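Local coordinates for polysaccharide biosynthesis protein CapD (Bacillus thuringiensis HD-771, PDB 6BWC), which probably acts as an NADP-dependent short-chain dehydrogenase/reductase family enzyme on UDP-N-acetylglucosamine, serving the pathway to CMP-pseudaminic acid used in flagellin glycosylation, at residues N9-G14 / S74-I79; V34-S39 / R60-D65; R67-V72 / V112-I117. The protein carries 2 engineered substitutions. All blocks are in the same frame, centred on the assembly; numbering follows the deposited sequence.

Contact 1 (N9-G14 / S74-I79); sequences NVLIIG and SAMENI. With NAP (NADP nicotinamide-adenine-dinucleotide phosphate), chain N.
L11 extends from its strand onto the end of helix 69-75, and each part of its side chain has its own neighbour. CD1 meets A75 CB at 3.9 Å, CD2 lies 3.6 Å from M76 CG, and CB is touched by I79 CD1. CG stands anti to the backbone N (chi1 -174°), which directs it at the helix end; chi2 (68°) then sets the two methyls. M76 runs at about a right angle to L11 and carries on, in an extended chain beyond CG, until its CE comes within 3.9 Å of I13 CD1. At the start of the strand I79 packs against N9, with I79 CG1 3.6 Å from N9 CB. Here the one polar link is made: N9 ND2 donates to the backbone N78 O at 3.1 Å, from above the carbonyl plane, with an N-H...O angle of 153°.

What presents N78 O and I79 to the strand is a type II beta turn from M76 to I79, closed by the bond from I79 N to M76 O (3.0 Å). A second shell meets this corner from the neighbouring strand: R36 makes a salt bridge to E77 OE2 through NH2 and a probable hydrogen bond to A75 O through NH1. E77 OE1 also bonds S159 OG of a neighbouring subunit. V112, A115 and A116 of helix 98-118 also pack on M76. The strand then runs out at G14, where G14 O lies 3.1 Å from NAP O3B. A mostly apolar strand packed against a helix end and emptying into the dinucleotide site at its C-terminal end is the first strand of a Rossmann fold.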
loop_
_atom_site.group_PDB
_atom_site.type_symbol
_atom_site.label_atom_id
_atom_site.label_comp_id
_atom_site.label_asym_id
_atom_site.label_seq_id
_atom_site.Cartn_x
_atom_site.Cartn_y
_atom_site.Cartn_z
ATOM N N ASN C 9 -18.322 26.658 0.527
ATOM C CA ASN C 9 -18.316 25.230 0.820
ATOM C C ASN C 9 -17.309 24.938 1.932
ATOM O O ASN C 9 -16.156 25.376 1.858
ATOM C CB ASN C 9 -17.930 24.478 -0.456
ATOM C CG ASN C 9 -18.908 24.720 -1.598
ATOM O OD1 ASN C 9 -19.934 25.344 -1.419
ATOM N ND2 ASN C 9 -18.595 24.199 -2.769
ATOM N N VAL C 10 -17.723 24.203 2.963
ATOM C CA VAL C 10 -16.881 24.011 4.146
ATOM C C VAL C 10 -16.844 22.553 4.584
ATOM O O VAL C 10 -17.898 21.921 4.700
ATOM C CB VAL C 10 -17.392 24.870 5.317
ATOM C CG1 VAL C 10 -16.576 24.610 6.588
ATOM C CG2 VAL C 10 -17.374 26.342 4.921
ATOM N N LEU C 11 -15.632 22.046 4.838
ATOM C CA LEU C 11 -15.419 20.720 5.430
ATOM C C LEU C 11 -14.955 20.892 6.876
ATOM O O LEU C 11 -13.957 21.589 7.119
ATOM C CB LEU C 11 -14.361 19.949 4.647
ATOM C CG LEU C 11 -14.086 18.492 5.023
ATOM C CD1 LEU C 11 -15.242 17.550 4.713
ATOM C CD2 LEU C 11 -12.856 18.013 4.274
ATOM N N ILE C 12 -15.686 20.291 7.829
ATOM C CA ILE C 12 -15.229 20.173 9.219
ATOM C C ILE C 12 -14.853 18.743 9.477
ATOM O O ILE C 12 -15.687 17.944 9.928
ATOM C CB ILE C 12 -16.279 20.569 10.270
ATOM C CG1 ILE C 12 -16.907 21.920 9.947
ATOM C CG2 ILE C 12 -15.615 20.644 11.636
ATOM C CD1 ILE C 12 -18.063 22.258 10.863
ATOM N N ILE C 13 -13.588 18.440 9.189
ATOM C CA ILE C 13 -12.973 17.129 9.468
ATOM C C ILE C 13 -12.958 16.926 10.985
ATOM O O ILE C 13 -12.141 17.534 11.686
ATOM C CB ILE C 13 -11.533 17.029 8.864
ATOM C CG1 ILE C 13 -11.582 17.071 7.324
ATOM C CG2 ILE C 13 -10.786 15.771 9.336
ATOM C CD1 ILE C 13 -10.233 17.152 6.654
ATOM N N GLY C 14 -13.880 16.086 11.469
ATOM C CA GLY C 14 -14.120 15.865 12.904
ATOM C C GLY C 14 -15.252 16.721 13.458
ATOM O O GLY C 14 -15.175 17.189 14.597
ATOM N N SER C 74 -11.893 13.107 -1.729
ATOM C CA SER C 74 -13.225 13.328 -2.305
ATOM C C SER C 74 -14.152 14.119 -1.423
ATOM O O SER C 74 -15.103 14.695 -1.924
ATOM C CB SER C 74 -13.901 12.002 -2.644
ATOM O OG SER C 74 -13.885 11.120 -1.529
ATOM N N ALA C 75 -13.919 14.107 -0.115
ATOM C CA ALA C 75 -14.616 14.993 0.806
ATOM C C ALA C 75 -14.238 16.424 0.570
ATOM O O ALA C 75 -15.061 17.286 0.767
ATOM C CB ALA C 75 -14.293 14.632 2.237
ATOM N N MET C 76 -12.989 16.676 0.187
ATOM C CA MET C 76 -12.522 18.045 -0.140
ATOM C C MET C 76 -12.897 18.611 -1.531
ATOM O O MET C 76 -12.584 19.768 -1.838
ATOM C CB MET C 76 -10.996 18.149 0.027
ATOM C CG MET C 76 -10.544 18.155 1.468
ATOM S SD MET C 76 -8.809 18.567 1.580
ATOM C CE MET C 76 -8.506 17.957 3.237
ATOM N N GLU C 77 -13.531 17.810 -2.367
ATOM C CA GLU C 77 -13.803 18.220 -3.733
ATOM C C GLU C 77 -14.527 19.567 -3.771
ATOM O O GLU C 77 -15.550 19.767 -3.100
ATOM C CB GLU C 77 -14.572 17.128 -4.479
ATOM C CG GLU C 77 -15.291 17.563 -5.745
ATOM C CD GLU C 77 -16.731 18.026 -5.506
ATOM O OE1 GLU C 77 -17.168 18.929 -6.250
ATOM O OE2 GLU C 77 -17.443 17.492 -4.615
ATOM N N ASN C 78 -13.929 20.492 -4.530
ATOM C CA ASN C 78 -14.471 21.829 -4.767
ATOM C C ASN C 78 -14.832 22.599 -3.472
ATOM O O ASN C 78 -15.665 23.508 -3.484
ATOM C CB ASN C 78 -15.629 21.723 -5.790
ATOM C CG ASN C 78 -16.402 23.024 -5.990
ATOM O OD1 ASN C 78 -15.858 24.024 -6.438
ATOM N ND2 ASN C 78 -17.674 23.004 -5.648
ATOM N N ILE C 79 -14.134 22.271 -2.382
ATOM C CA ILE C 79 -14.345 22.914 -1.083
ATOM C C ILE C 79 -13.382 24.066 -0.865
ATOM O O ILE C 79 -12.261 24.060 -1.372
ATOM C CB ILE C 79 -14.371 21.884 0.079
ATOM C CG1 ILE C 79 -15.828 21.736 0.499
ATOM C CG2 ILE C 79 -13.548 22.297 1.294
ATOM C CD1 ILE C 79 -16.118 20.485 1.256
HETATM P PA NAP N . -13.576 15.025 20.123
HETATM O O1A NAP N . -14.873 15.406 20.779
HETATM O O2A NAP N . -13.030 13.681 20.464
HETATM O O5B NAP N . -13.700 15.166 18.542
HETATM C C5B NAP N . -12.931 14.311 17.691
HETATM C C4B NAP N . -13.547 14.300 16.296
HETATM O O4B NAP N . -12.731 13.631 15.337
HETATM C C3B NAP N . -14.841 13.532 16.309
HETATM O O3B NAP N . -15.646 14.166 15.320
HETATM C C2B NAP N . -14.416 12.138 15.924
HETATM O O2B NAP N . -15.555 11.428 15.484
HETATM C C1B NAP N . -13.359 12.433 14.860
HETATM N N9A NAP N . -12.272 11.438 14.565
HETATM C C8A NAP N . -11.446 10.752 15.407
HETATM N N7A NAP N . -10.553 9.957 14.725
HETATM C C5A NAP N . -10.803 10.141 13.416
HETATM C C6A NAP N . -10.277 9.638 12.123
HETATM N N6A NAP N . -9.270 8.755 12.061
HETATM N N1A NAP N . -10.825 10.092 10.983
HETATM C C2A NAP N . -11.839 10.975 10.974
HETATM N N3A NAP N . -12.376 11.472 12.099
HETATM C C4A NAP N . -11.918 11.110 13.324
HETATM O O3 NAP N . -12.418 16.122 20.372
HETATM P PN NAP N . -12.588 17.712 20.639
HETATM O O1N NAP N . -13.699 18.315 19.791
HETATM O O2N NAP N . -12.539 17.952 22.117
HETATM O O5D NAP N . -11.178 18.258 20.147
HETATM C C5D NAP N . -11.011 18.583 18.789
HETATM C C4D NAP N . -9.557 18.955 18.517
HETATM O O4D NAP N . -9.148 19.891 19.523
HETATM C C3D NAP N . -8.510 17.827 18.510
HETATM O O3D NAP N . -7.686 17.981 17.352
HETATM C C2D NAP N . -7.694 18.030 19.765
HETATM O O2D NAP N . -6.319 17.669 19.595
HETATM C C1D NAP N . -7.848 19.532 20.005
HETATM N N1N NAP N . -7.711 19.954 21.405
HETATM C C2N NAP N . -8.715 19.679 22.253
HETATM C C3N NAP N . -8.698 20.030 23.591
HETATM C C7N NAP N . -9.800 19.693 24.534
HETATM O O7N NAP N . -9.612 19.886 25.737
HETATM N N7N NAP N . -10.953 19.169 24.111
HETATM C C4N NAP N . -7.534 20.787 24.116
HETATM C C5N NAP N . -6.494 21.026 23.109
HETATM C C6N NAP N . -6.626 20.625 21.791
HETATM P P2B NAP N . -15.558 9.819 15.378
HETATM O O1X NAP N . -17.045 9.593 15.183
HETATM O O2X NAP N . -14.789 9.482 14.118
HETATM O O3X NAP N . -14.933 9.275 16.685
#

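Contact 2 (V34-S39 / R60-D65); sequences VVRVFS and RYLIGD. With NAP (NADP nicotinamide-adenine-dinucleotide phosphate), chain N.
V37 and F38 lie beside Y61 and L62 as two neighbouring parallel strands, the pair that helix 42-51 joins into a beta-alpha-beta unit of the Rossmann fold. The backbone ladder starts with R60 N to V35 O and V37 N to R60 O, continues with L62 N to V37 O at 2.8 Å and a weak S39 N to L62 O, and finishes past the second strand with G64 N to S39 O.

F38 is the side chain to follow. Its CB, CG and CD1 all pass L62 O, CG at 4.0 Å, while the CA of F38 points its hydrogen at the same L62 O (3.3 Å, 168° at H). CG stands anti to the backbone N (chi1 -169°), and the ring beyond it comes to the loop after the second strand. CE1 meets G64 CA, CE2 lies 3.3 Å from G64 C, and at the tip CZ is 3.5 Å from D65 N. At the ring's edge, near its plane, NAP C2A of the adenine approaches CD2. A75 and R71 of helix 69-75 also pack on this ring.

Further back on the same side of the sheet, R36 CD rests 3.9 Å from L62 CD2. R60 CG touches V34 CG2, the two side chains crossing at about a right angle. The edge strand is also gripped from outside, since I63 N bonds N97 OD1 of a neighbouring subunit.

Both segments reach the cofactor with their last residues. D65 OD1, which also takes R67 N, receives NAP N6A at 2.9 Å, whereas S39 OG donates to NAP O1X of the 2'-phosphate at 2.8 Å.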
loop_
_atom_site.group_PDB
_atom_site.type_symbol
_atom_site.label_atom_id
_atom_site.label_comp_id
_atom_site.label_asym_id
_atom_site.label_seq_id
_atom_site.Cartn_x
_atom_site.Cartn_y
_atom_site.Cartn_z
ATOM N N VAL C 34 -22.798 24.861 1.426
ATOM C CA VAL C 34 -22.875 23.570 2.103
ATOM C C VAL C 34 -21.802 23.532 3.168
ATOM O O VAL C 34 -20.787 24.194 3.025
ATOM C CB VAL C 34 -22.716 22.384 1.114
ATOM C CG1 VAL C 34 -21.291 22.255 0.588
ATOM C CG2 VAL C 34 -23.134 21.089 1.757
ATOM N N VAL C 35 -22.060 22.789 4.239
ATOM C CA VAL C 35 -21.049 22.417 5.225
ATOM C C VAL C 35 -21.023 20.910 5.223
ATOM O O VAL C 35 -22.076 20.292 5.273
ATOM C CB VAL C 35 -21.422 22.863 6.662
ATOM C CG1 VAL C 35 -20.293 22.534 7.648
ATOM C CG2 VAL C 35 -21.744 24.360 6.703
ATOM N N ARG C 36 -19.843 20.313 5.177
ATOM C CA ARG C 36 -19.716 18.872 5.253
ATOM C C ARG C 36 -19.193 18.457 6.626
ATOM O O ARG C 36 -18.356 19.146 7.207
ATOM C CB ARG C 36 -18.790 18.399 4.145
ATOM C CG ARG C 36 -19.325 18.739 2.747
ATOM C CD ARG C 36 -18.572 18.028 1.620
ATOM N NE ARG C 36 -18.909 18.566 0.291
ATOM C CZ ARG C 36 -18.151 18.447 -0.803
ATOM N NH1 ARG C 36 -16.985 17.818 -0.772
ATOM N NH2 ARG C 36 -18.524 18.982 -1.949
ATOM N N VAL C 37 -19.734 17.359 7.158
ATOM C CA VAL C 37 -19.261 16.730 8.411
ATOM C C VAL C 37 -18.558 15.403 8.054
ATOM O O VAL C 37 -19.162 14.544 7.402
ATOM C CB VAL C 37 -20.427 16.468 9.397
ATOM C CG1 VAL C 37 -19.990 15.635 10.578
ATOM C CG2 VAL C 37 -20.973 17.770 9.930
ATOM N N PHE C 38 -17.297 15.260 8.495
ATOM C CA PHE C 38 -16.433 14.106 8.203
ATOM C C PHE C 38 -15.965 13.432 9.507
ATOM O O PHE C 38 -15.129 13.965 10.224
ATOM C CB PHE C 38 -15.239 14.569 7.383
ATOM C CG PHE C 38 -14.409 13.449 6.804
ATOM C CD1 PHE C 38 -14.484 13.142 5.459
ATOM C CD2 PHE C 38 -13.514 12.720 7.593
ATOM C CE1 PHE C 38 -13.688 12.134 4.915
ATOM C CE2 PHE C 38 -12.730 11.704 7.052
ATOM C CZ PHE C 38 -12.808 11.416 5.717
ATOM N N SER C 39 -16.496 12.250 9.780
ATOM C CA SER C 39 -16.331 11.540 11.030
ATOM C C SER C 39 -16.334 10.065 10.653
ATOM O O SER C 39 -16.936 9.701 9.636
ATOM C CB SER C 39 -17.513 11.905 11.949
ATOM O OG SER C 39 -17.910 10.883 12.863
ATOM N N ARG C 60 -24.005 18.107 4.830
ATOM C CA ARG C 60 -23.820 16.751 4.300
ATOM C C ARG C 60 -23.073 15.892 5.316
ATOM O O ARG C 60 -22.265 16.403 6.066
ATOM C CB ARG C 60 -23.054 16.794 2.980
ATOM C CG ARG C 60 -23.736 17.545 1.824
ATOM C CD ARG C 60 -24.991 16.857 1.299
ATOM N NE ARG C 60 -26.171 17.632 1.665
ATOM C CZ ARG C 60 -26.833 18.480 0.876
ATOM N NH1 ARG C 60 -26.499 18.665 -0.400
ATOM N NH2 ARG C 60 -27.869 19.153 1.369
ATOM N N TYR C 61 -23.352 14.592 5.354
ATOM C CA TYR C 61 -22.752 13.709 6.365
ATOM C C TYR C 61 -21.869 12.594 5.745
ATOM O O TYR C 61 -22.351 11.514 5.402
ATOM C CB TYR C 61 -23.859 13.146 7.267
ATOM C CG TYR C 61 -24.579 14.209 8.069
ATOM C CD1 TYR C 61 -24.115 14.596 9.307
ATOM C CD2 TYR C 61 -25.726 14.829 7.579
ATOM C CE1 TYR C 61 -24.757 15.576 10.027
ATOM C CE2 TYR C 61 -26.385 15.812 8.298
ATOM C CZ TYR C 61 -25.895 16.183 9.524
ATOM O OH TYR C 61 -26.520 17.159 10.261
ATOM N N LEU C 62 -20.568 12.882 5.643
ATOM C CA LEU C 62 -19.589 11.989 5.033
ATOM C C LEU C 62 -18.856 11.153 6.051
ATOM O O LEU C 62 -17.971 11.639 6.743
ATOM C CB LEU C 62 -18.551 12.770 4.220
ATOM C CG LEU C 62 -18.842 13.083 2.748
ATOM C CD1 LEU C 62 -20.298 13.457 2.515
ATOM C CD2 LEU C 62 -17.931 14.221 2.304
ATOM N N ILE C 63 -19.220 9.878 6.100
ATOM C CA ILE C 63 -18.490 8.881 6.858
ATOM C C ILE C 63 -17.147 8.639 6.186
ATOM O O ILE C 63 -17.068 8.536 4.958
ATOM C CB ILE C 63 -19.258 7.549 6.943
ATOM C CG1 ILE C 63 -20.569 7.718 7.732
ATOM C CG2 ILE C 63 -18.398 6.455 7.563
ATOM C CD1 ILE C 63 -20.400 7.851 9.233
ATOM N N GLY C 64 -16.097 8.550 6.997
ATOM C CA GLY C 64 -14.730 8.552 6.471
ATOM C C GLY C 64 -13.662 8.547 7.551
ATOM O O GLY C 64 -13.957 8.803 8.738
ATOM N N ASP C 65 -12.422 8.245 7.144
ATOM C CA ASP C 65 -11.290 8.262 8.051
ATOM C C ASP C 65 -10.111 9.011 7.461
ATOM O O ASP C 65 -9.676 8.678 6.384
ATOM C CB ASP C 65 -10.905 6.837 8.368
ATOM C CG ASP C 65 -9.913 6.729 9.499
ATOM O OD1 ASP C 65 -8.869 7.422 9.475
ATOM O OD2 ASP C 65 -10.164 5.922 10.413
HETATM P PA NAP N . -13.576 15.025 20.123
HETATM O O1A NAP N . -14.873 15.406 20.779
HETATM O O2A NAP N . -13.030 13.681 20.464
HETATM O O5B NAP N . -13.700 15.166 18.542
HETATM C C5B NAP N . -12.931 14.311 17.691
HETATM C C4B NAP N . -13.547 14.300 16.296
HETATM O O4B NAP N . -12.731 13.631 15.337
HETATM C C3B NAP N . -14.841 13.532 16.309
HETATM O O3B NAP N . -15.646 14.166 15.320
HETATM C C2B NAP N . -14.416 12.138 15.924
HETATM O O2B NAP N . -15.555 11.428 15.484
HETATM C C1B NAP N . -13.359 12.433 14.860
HETATM N N9A NAP N . -12.272 11.438 14.565
HETATM C C8A NAP N . -11.446 10.752 15.407
HETATM N N7A NAP N . -10.553 9.957 14.725
HETATM C C5A NAP N . -10.803 10.141 13.416
HETATM C C6A NAP N . -10.277 9.638 12.123
HETATM N N6A NAP N . -9.270 8.755 12.061
HETATM N N1A NAP N . -10.825 10.092 10.983
HETATM C C2A NAP N . -11.839 10.975 10.974
HETATM N N3A NAP N . -12.376 11.472 12.099
HETATM C C4A NAP N . -11.918 11.110 13.324
HETATM O O3 NAP N . -12.418 16.122 20.372
HETATM P PN NAP N . -12.588 17.712 20.639
HETATM O O1N NAP N . -13.699 18.315 19.791
HETATM O O2N NAP N . -12.539 17.952 22.117
HETATM O O5D NAP N . -11.178 18.258 20.147
HETATM C C5D NAP N . -11.011 18.583 18.789
HETATM C C4D NAP N . -9.557 18.955 18.517
HETATM O O4D NAP N . -9.148 19.891 19.523
HETATM C C3D NAP N . -8.510 17.827 18.510
HETATM O O3D NAP N . -7.686 17.981 17.352
HETATM C C2D NAP N . -7.694 18.030 19.765
HETATM O O2D NAP N . -6.319 17.669 19.595
HETATM C C1D NAP N . -7.848 19.532 20.005
HETATM N N1N NAP N . -7.711 19.954 21.405
HETATM C C2N NAP N . -8.715 19.679 22.253
HETATM C C3N NAP N . -8.698 20.030 23.591
HETATM C C7N NAP N . -9.800 19.693 24.534
HETATM O O7N NAP N . -9.612 19.886 25.737
HETATM N N7N NAP N . -10.953 19.169 24.111
HETATM C C4N NAP N . -7.534 20.787 24.116
HETATM C C5N NAP N . -6.494 21.026 23.109
HETATM C C6N NAP N . -6.626 20.625 21.791
HETATM P P2B NAP N . -15.558 9.819 15.378
HETATM O O1X NAP N . -17.045 9.593 15.183
HETATM O O2X NAP N . -14.789 9.482 14.118
HETATM O O3X NAP N . -14.933 9.275 16.685
#

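Contact 3 (R67-V72 / V112-I117); sequences RNYDRV and VIKAAI
In the helical layer on one side of the central sheet, helix 69-75 leans on helix 98-118 through Y69 and V72 against K114 and A115. The main feature is a cation-pi pair: K114 NZ sits above the Y69 ring, 3.4 Å from its centroid and only 8° off the normal. K114 CE adds a CH-pi contact over the same face. The lysine crosses the tyrosine at about a right angle, and the turn at chi4 (-145°) places NZ over the centre of the ring.

The ring also abuts the next residue of that helix, with A115 N at the ring's edge, 3.3 Å from Y69 CE1, and A115 CB 3.4 Å from the same CE1. Both helices belong to the Rossmann fold, packed on the side of the sheet to which L11, I13 and F38 turn. Deeper toward that sheet, V72 CG1 reaches A115 CB at 3.7 Å and passes V112 CA at 4.1 Å, with F38 touching V72 from strand 34-39. Subunit packing brings in a further charge, D70 OD2 of a neighbouring subunit, which K114 NZ meets only at long range and weakly.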
loop_
_atom_site.group_PDB
_atom_site.type_symbol
_atom_site.label_atom_id
_atom_site.label_comp_id
_atom_site.label_asym_id
_atom_site.label_seq_id
_atom_site.Cartn_x
_atom_site.Cartn_y
_atom_site.Cartn_z
ATOM N N ARG C 67 -7.038 8.713 7.980
ATOM C CA ARG C 67 -5.963 7.777 7.622
ATOM C C ARG C 67 -6.074 7.367 6.122
ATOM O O ARG C 67 -5.085 6.983 5.494
ATOM C CB ARG C 67 -6.001 6.549 8.542
ATOM C CG ARG C 67 -5.825 6.843 10.048
ATOM C CD ARG C 67 -6.108 5.624 10.945
ATOM N NE ARG C 67 -5.908 5.875 12.392
ATOM C CZ ARG C 67 -5.887 4.923 13.349
ATOM N NH1 ARG C 67 -6.041 3.636 13.037
ATOM N NH2 ARG C 67 -5.695 5.249 14.629
ATOM N N ASN C 68 -7.285 7.480 5.565
ATOM C CA ASN C 68 -7.586 7.217 4.157
ATOM C C ASN C 68 -7.410 8.467 3.283
ATOM O O ASN C 68 -8.285 9.320 3.288
ATOM C CB ASN C 68 -9.047 6.712 4.056
ATOM C CG ASN C 68 -9.299 5.837 2.847
ATOM O OD1 ASN C 68 -8.594 5.896 1.844
ATOM N ND2 ASN C 68 -10.313 5.013 2.943
ATOM N N TYR C 69 -6.311 8.584 2.531
ATOM C CA TYR C 69 -6.116 9.778 1.700
ATOM C C TYR C 69 -7.250 9.973 0.668
ATOM O O TYR C 69 -7.906 11.008 0.651
ATOM C CB TYR C 69 -4.759 9.797 0.981
ATOM C CG TYR C 69 -4.685 10.942 -0.013
ATOM C CD1 TYR C 69 -4.363 12.249 0.395
ATOM C CD2 TYR C 69 -5.009 10.735 -1.358
ATOM C CE1 TYR C 69 -4.353 13.300 -0.521
ATOM C CE2 TYR C 69 -5.000 11.779 -2.287
ATOM C CZ TYR C 69 -4.679 13.061 -1.875
ATOM O OH TYR C 69 -4.679 14.059 -2.836
ATOM N N ASP C 70 -7.441 8.970 -0.194
ATOM C CA ASP C 70 -8.519 8.927 -1.209
ATOM C C ASP C 70 -9.899 9.402 -0.767
ATOM O O ASP C 70 -10.645 9.929 -1.586
ATOM C CB ASP C 70 -8.729 7.480 -1.668
ATOM C CG ASP C 70 -7.668 6.981 -2.629
ATOM O OD1 ASP C 70 -6.684 7.702 -2.883
ATOM O OD2 ASP C 70 -7.854 5.848 -3.119
ATOM N N ARG C 71 -10.267 9.138 0.484
ATOM C CA ARG C 71 -11.552 9.583 1.019
ATOM C C ARG C 71 -11.517 11.013 1.563
ATOM O O ARG C 71 -12.491 11.759 1.497
ATOM C CB ARG C 71 -11.997 8.635 2.112
ATOM C CG ARG C 71 -13.314 9.001 2.769
ATOM C CD ARG C 71 -14.434 9.255 1.768
ATOM N NE ARG C 71 -15.729 8.925 2.348
ATOM C CZ ARG C 71 -16.910 9.301 1.863
ATOM N NH1 ARG C 71 -17.013 10.071 0.782
ATOM N NH2 ARG C 71 -18.016 8.900 2.494
ATOM N N VAL C 72 -10.382 11.380 2.135
ATOM C CA VAL C 72 -10.104 12.770 2.479
ATOM C C VAL C 72 -10.147 13.612 1.205
ATOM O O VAL C 72 -10.675 14.716 1.202
ATOM C CB VAL C 72 -8.756 12.873 3.235
ATOM C CG1 VAL C 72 -8.288 14.305 3.375
ATOM C CG2 VAL C 72 -8.940 12.290 4.617
ATOM N N VAL C 112 -4.563 15.336 4.979
ATOM C CA VAL C 112 -5.257 16.615 4.835
ATOM C C VAL C 112 -4.450 17.591 3.947
ATOM O O VAL C 112 -4.954 18.107 2.938
ATOM C CB VAL C 112 -5.572 17.234 6.219
ATOM C CG1 VAL C 112 -5.957 18.708 6.135
ATOM C CG2 VAL C 112 -6.690 16.456 6.879
ATOM N N ILE C 113 -3.194 17.811 4.321
ATOM C CA ILE C 113 -2.324 18.780 3.652
ATOM C C ILE C 113 -2.194 18.498 2.146
ATOM O O ILE C 113 -2.400 19.387 1.299
ATOM C CB ILE C 113 -0.933 18.814 4.351
ATOM C CG1 ILE C 113 -1.090 19.481 5.733
ATOM C CG2 ILE C 113 0.103 19.574 3.512
ATOM C CD1 ILE C 113 0.041 19.261 6.715
ATOM N N LYS C 114 -1.860 17.245 1.844
ATOM C CA LYS C 114 -1.719 16.736 0.490
ATOM C C LYS C 114 -3.028 16.856 -0.317
ATOM O O LYS C 114 -3.027 17.293 -1.464
ATOM C CB LYS C 114 -1.300 15.276 0.609
ATOM C CG LYS C 114 -0.853 14.600 -0.669
ATOM C CD LYS C 114 -0.657 13.082 -0.463
ATOM C CE LYS C 114 -0.901 12.277 -1.769
ATOM N NZ LYS C 114 -1.539 10.934 -1.539
ATOM N N ALA C 115 -4.138 16.467 0.304
ATOM C CA ALA C 115 -5.461 16.519 -0.311
ATOM C C ALA C 115 -5.962 17.944 -0.558
ATOM O O ALA C 115 -6.679 18.207 -1.550
ATOM C CB ALA C 115 -6.468 15.791 0.563
ATOM N N ALA C 116 -5.632 18.840 0.381
ATOM C CA ALA C 116 -6.049 20.232 0.336
ATOM C C ALA C 116 -5.328 20.995 -0.775
ATOM O O ALA C 116 -5.952 21.806 -1.490
ATOM C CB ALA C 116 -5.800 20.873 1.685
ATOM N N ILE C 117 -4.028 20.718 -0.928
ATOM C CA ILE C 117 -3.259 21.240 -2.068
ATOM C C ILE C 117 -3.822 20.715 -3.376
ATOM O O ILE C 117 -4.023 21.488 -4.294
ATOM C CB ILE C 117 -1.757 20.899 -1.964
ATOM C CG1 ILE C 117 -1.133 21.703 -0.817
ATOM C CG2 ILE C 117 -1.023 21.181 -3.277
ATOM C CD1 ILE C 117 0.148 21.118 -0.287
#

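From the N terminus the chain lays down strand 9-13, then strand 34-39. Contact 2 comes first to close, at 60-65, after helix 42-51 has carried the chain over. It is nested inside the longer loop that contact 1 closes when 74-79 comes back to the first strand. Contact 3 opens at 67-72, still within that loop, and closes only at 112-117, so it crosses contact 1 while following contact 2 in series. Contacts 1 and 3 share helix 69-75, which also touches contact 2 where R71 NH2 bonds I63 O; I13 CD1 of contact 1 packs on V112 CG2 of contact 3. Three strands and two helices are tied together, contacts 1 and 2 reaching the NADP.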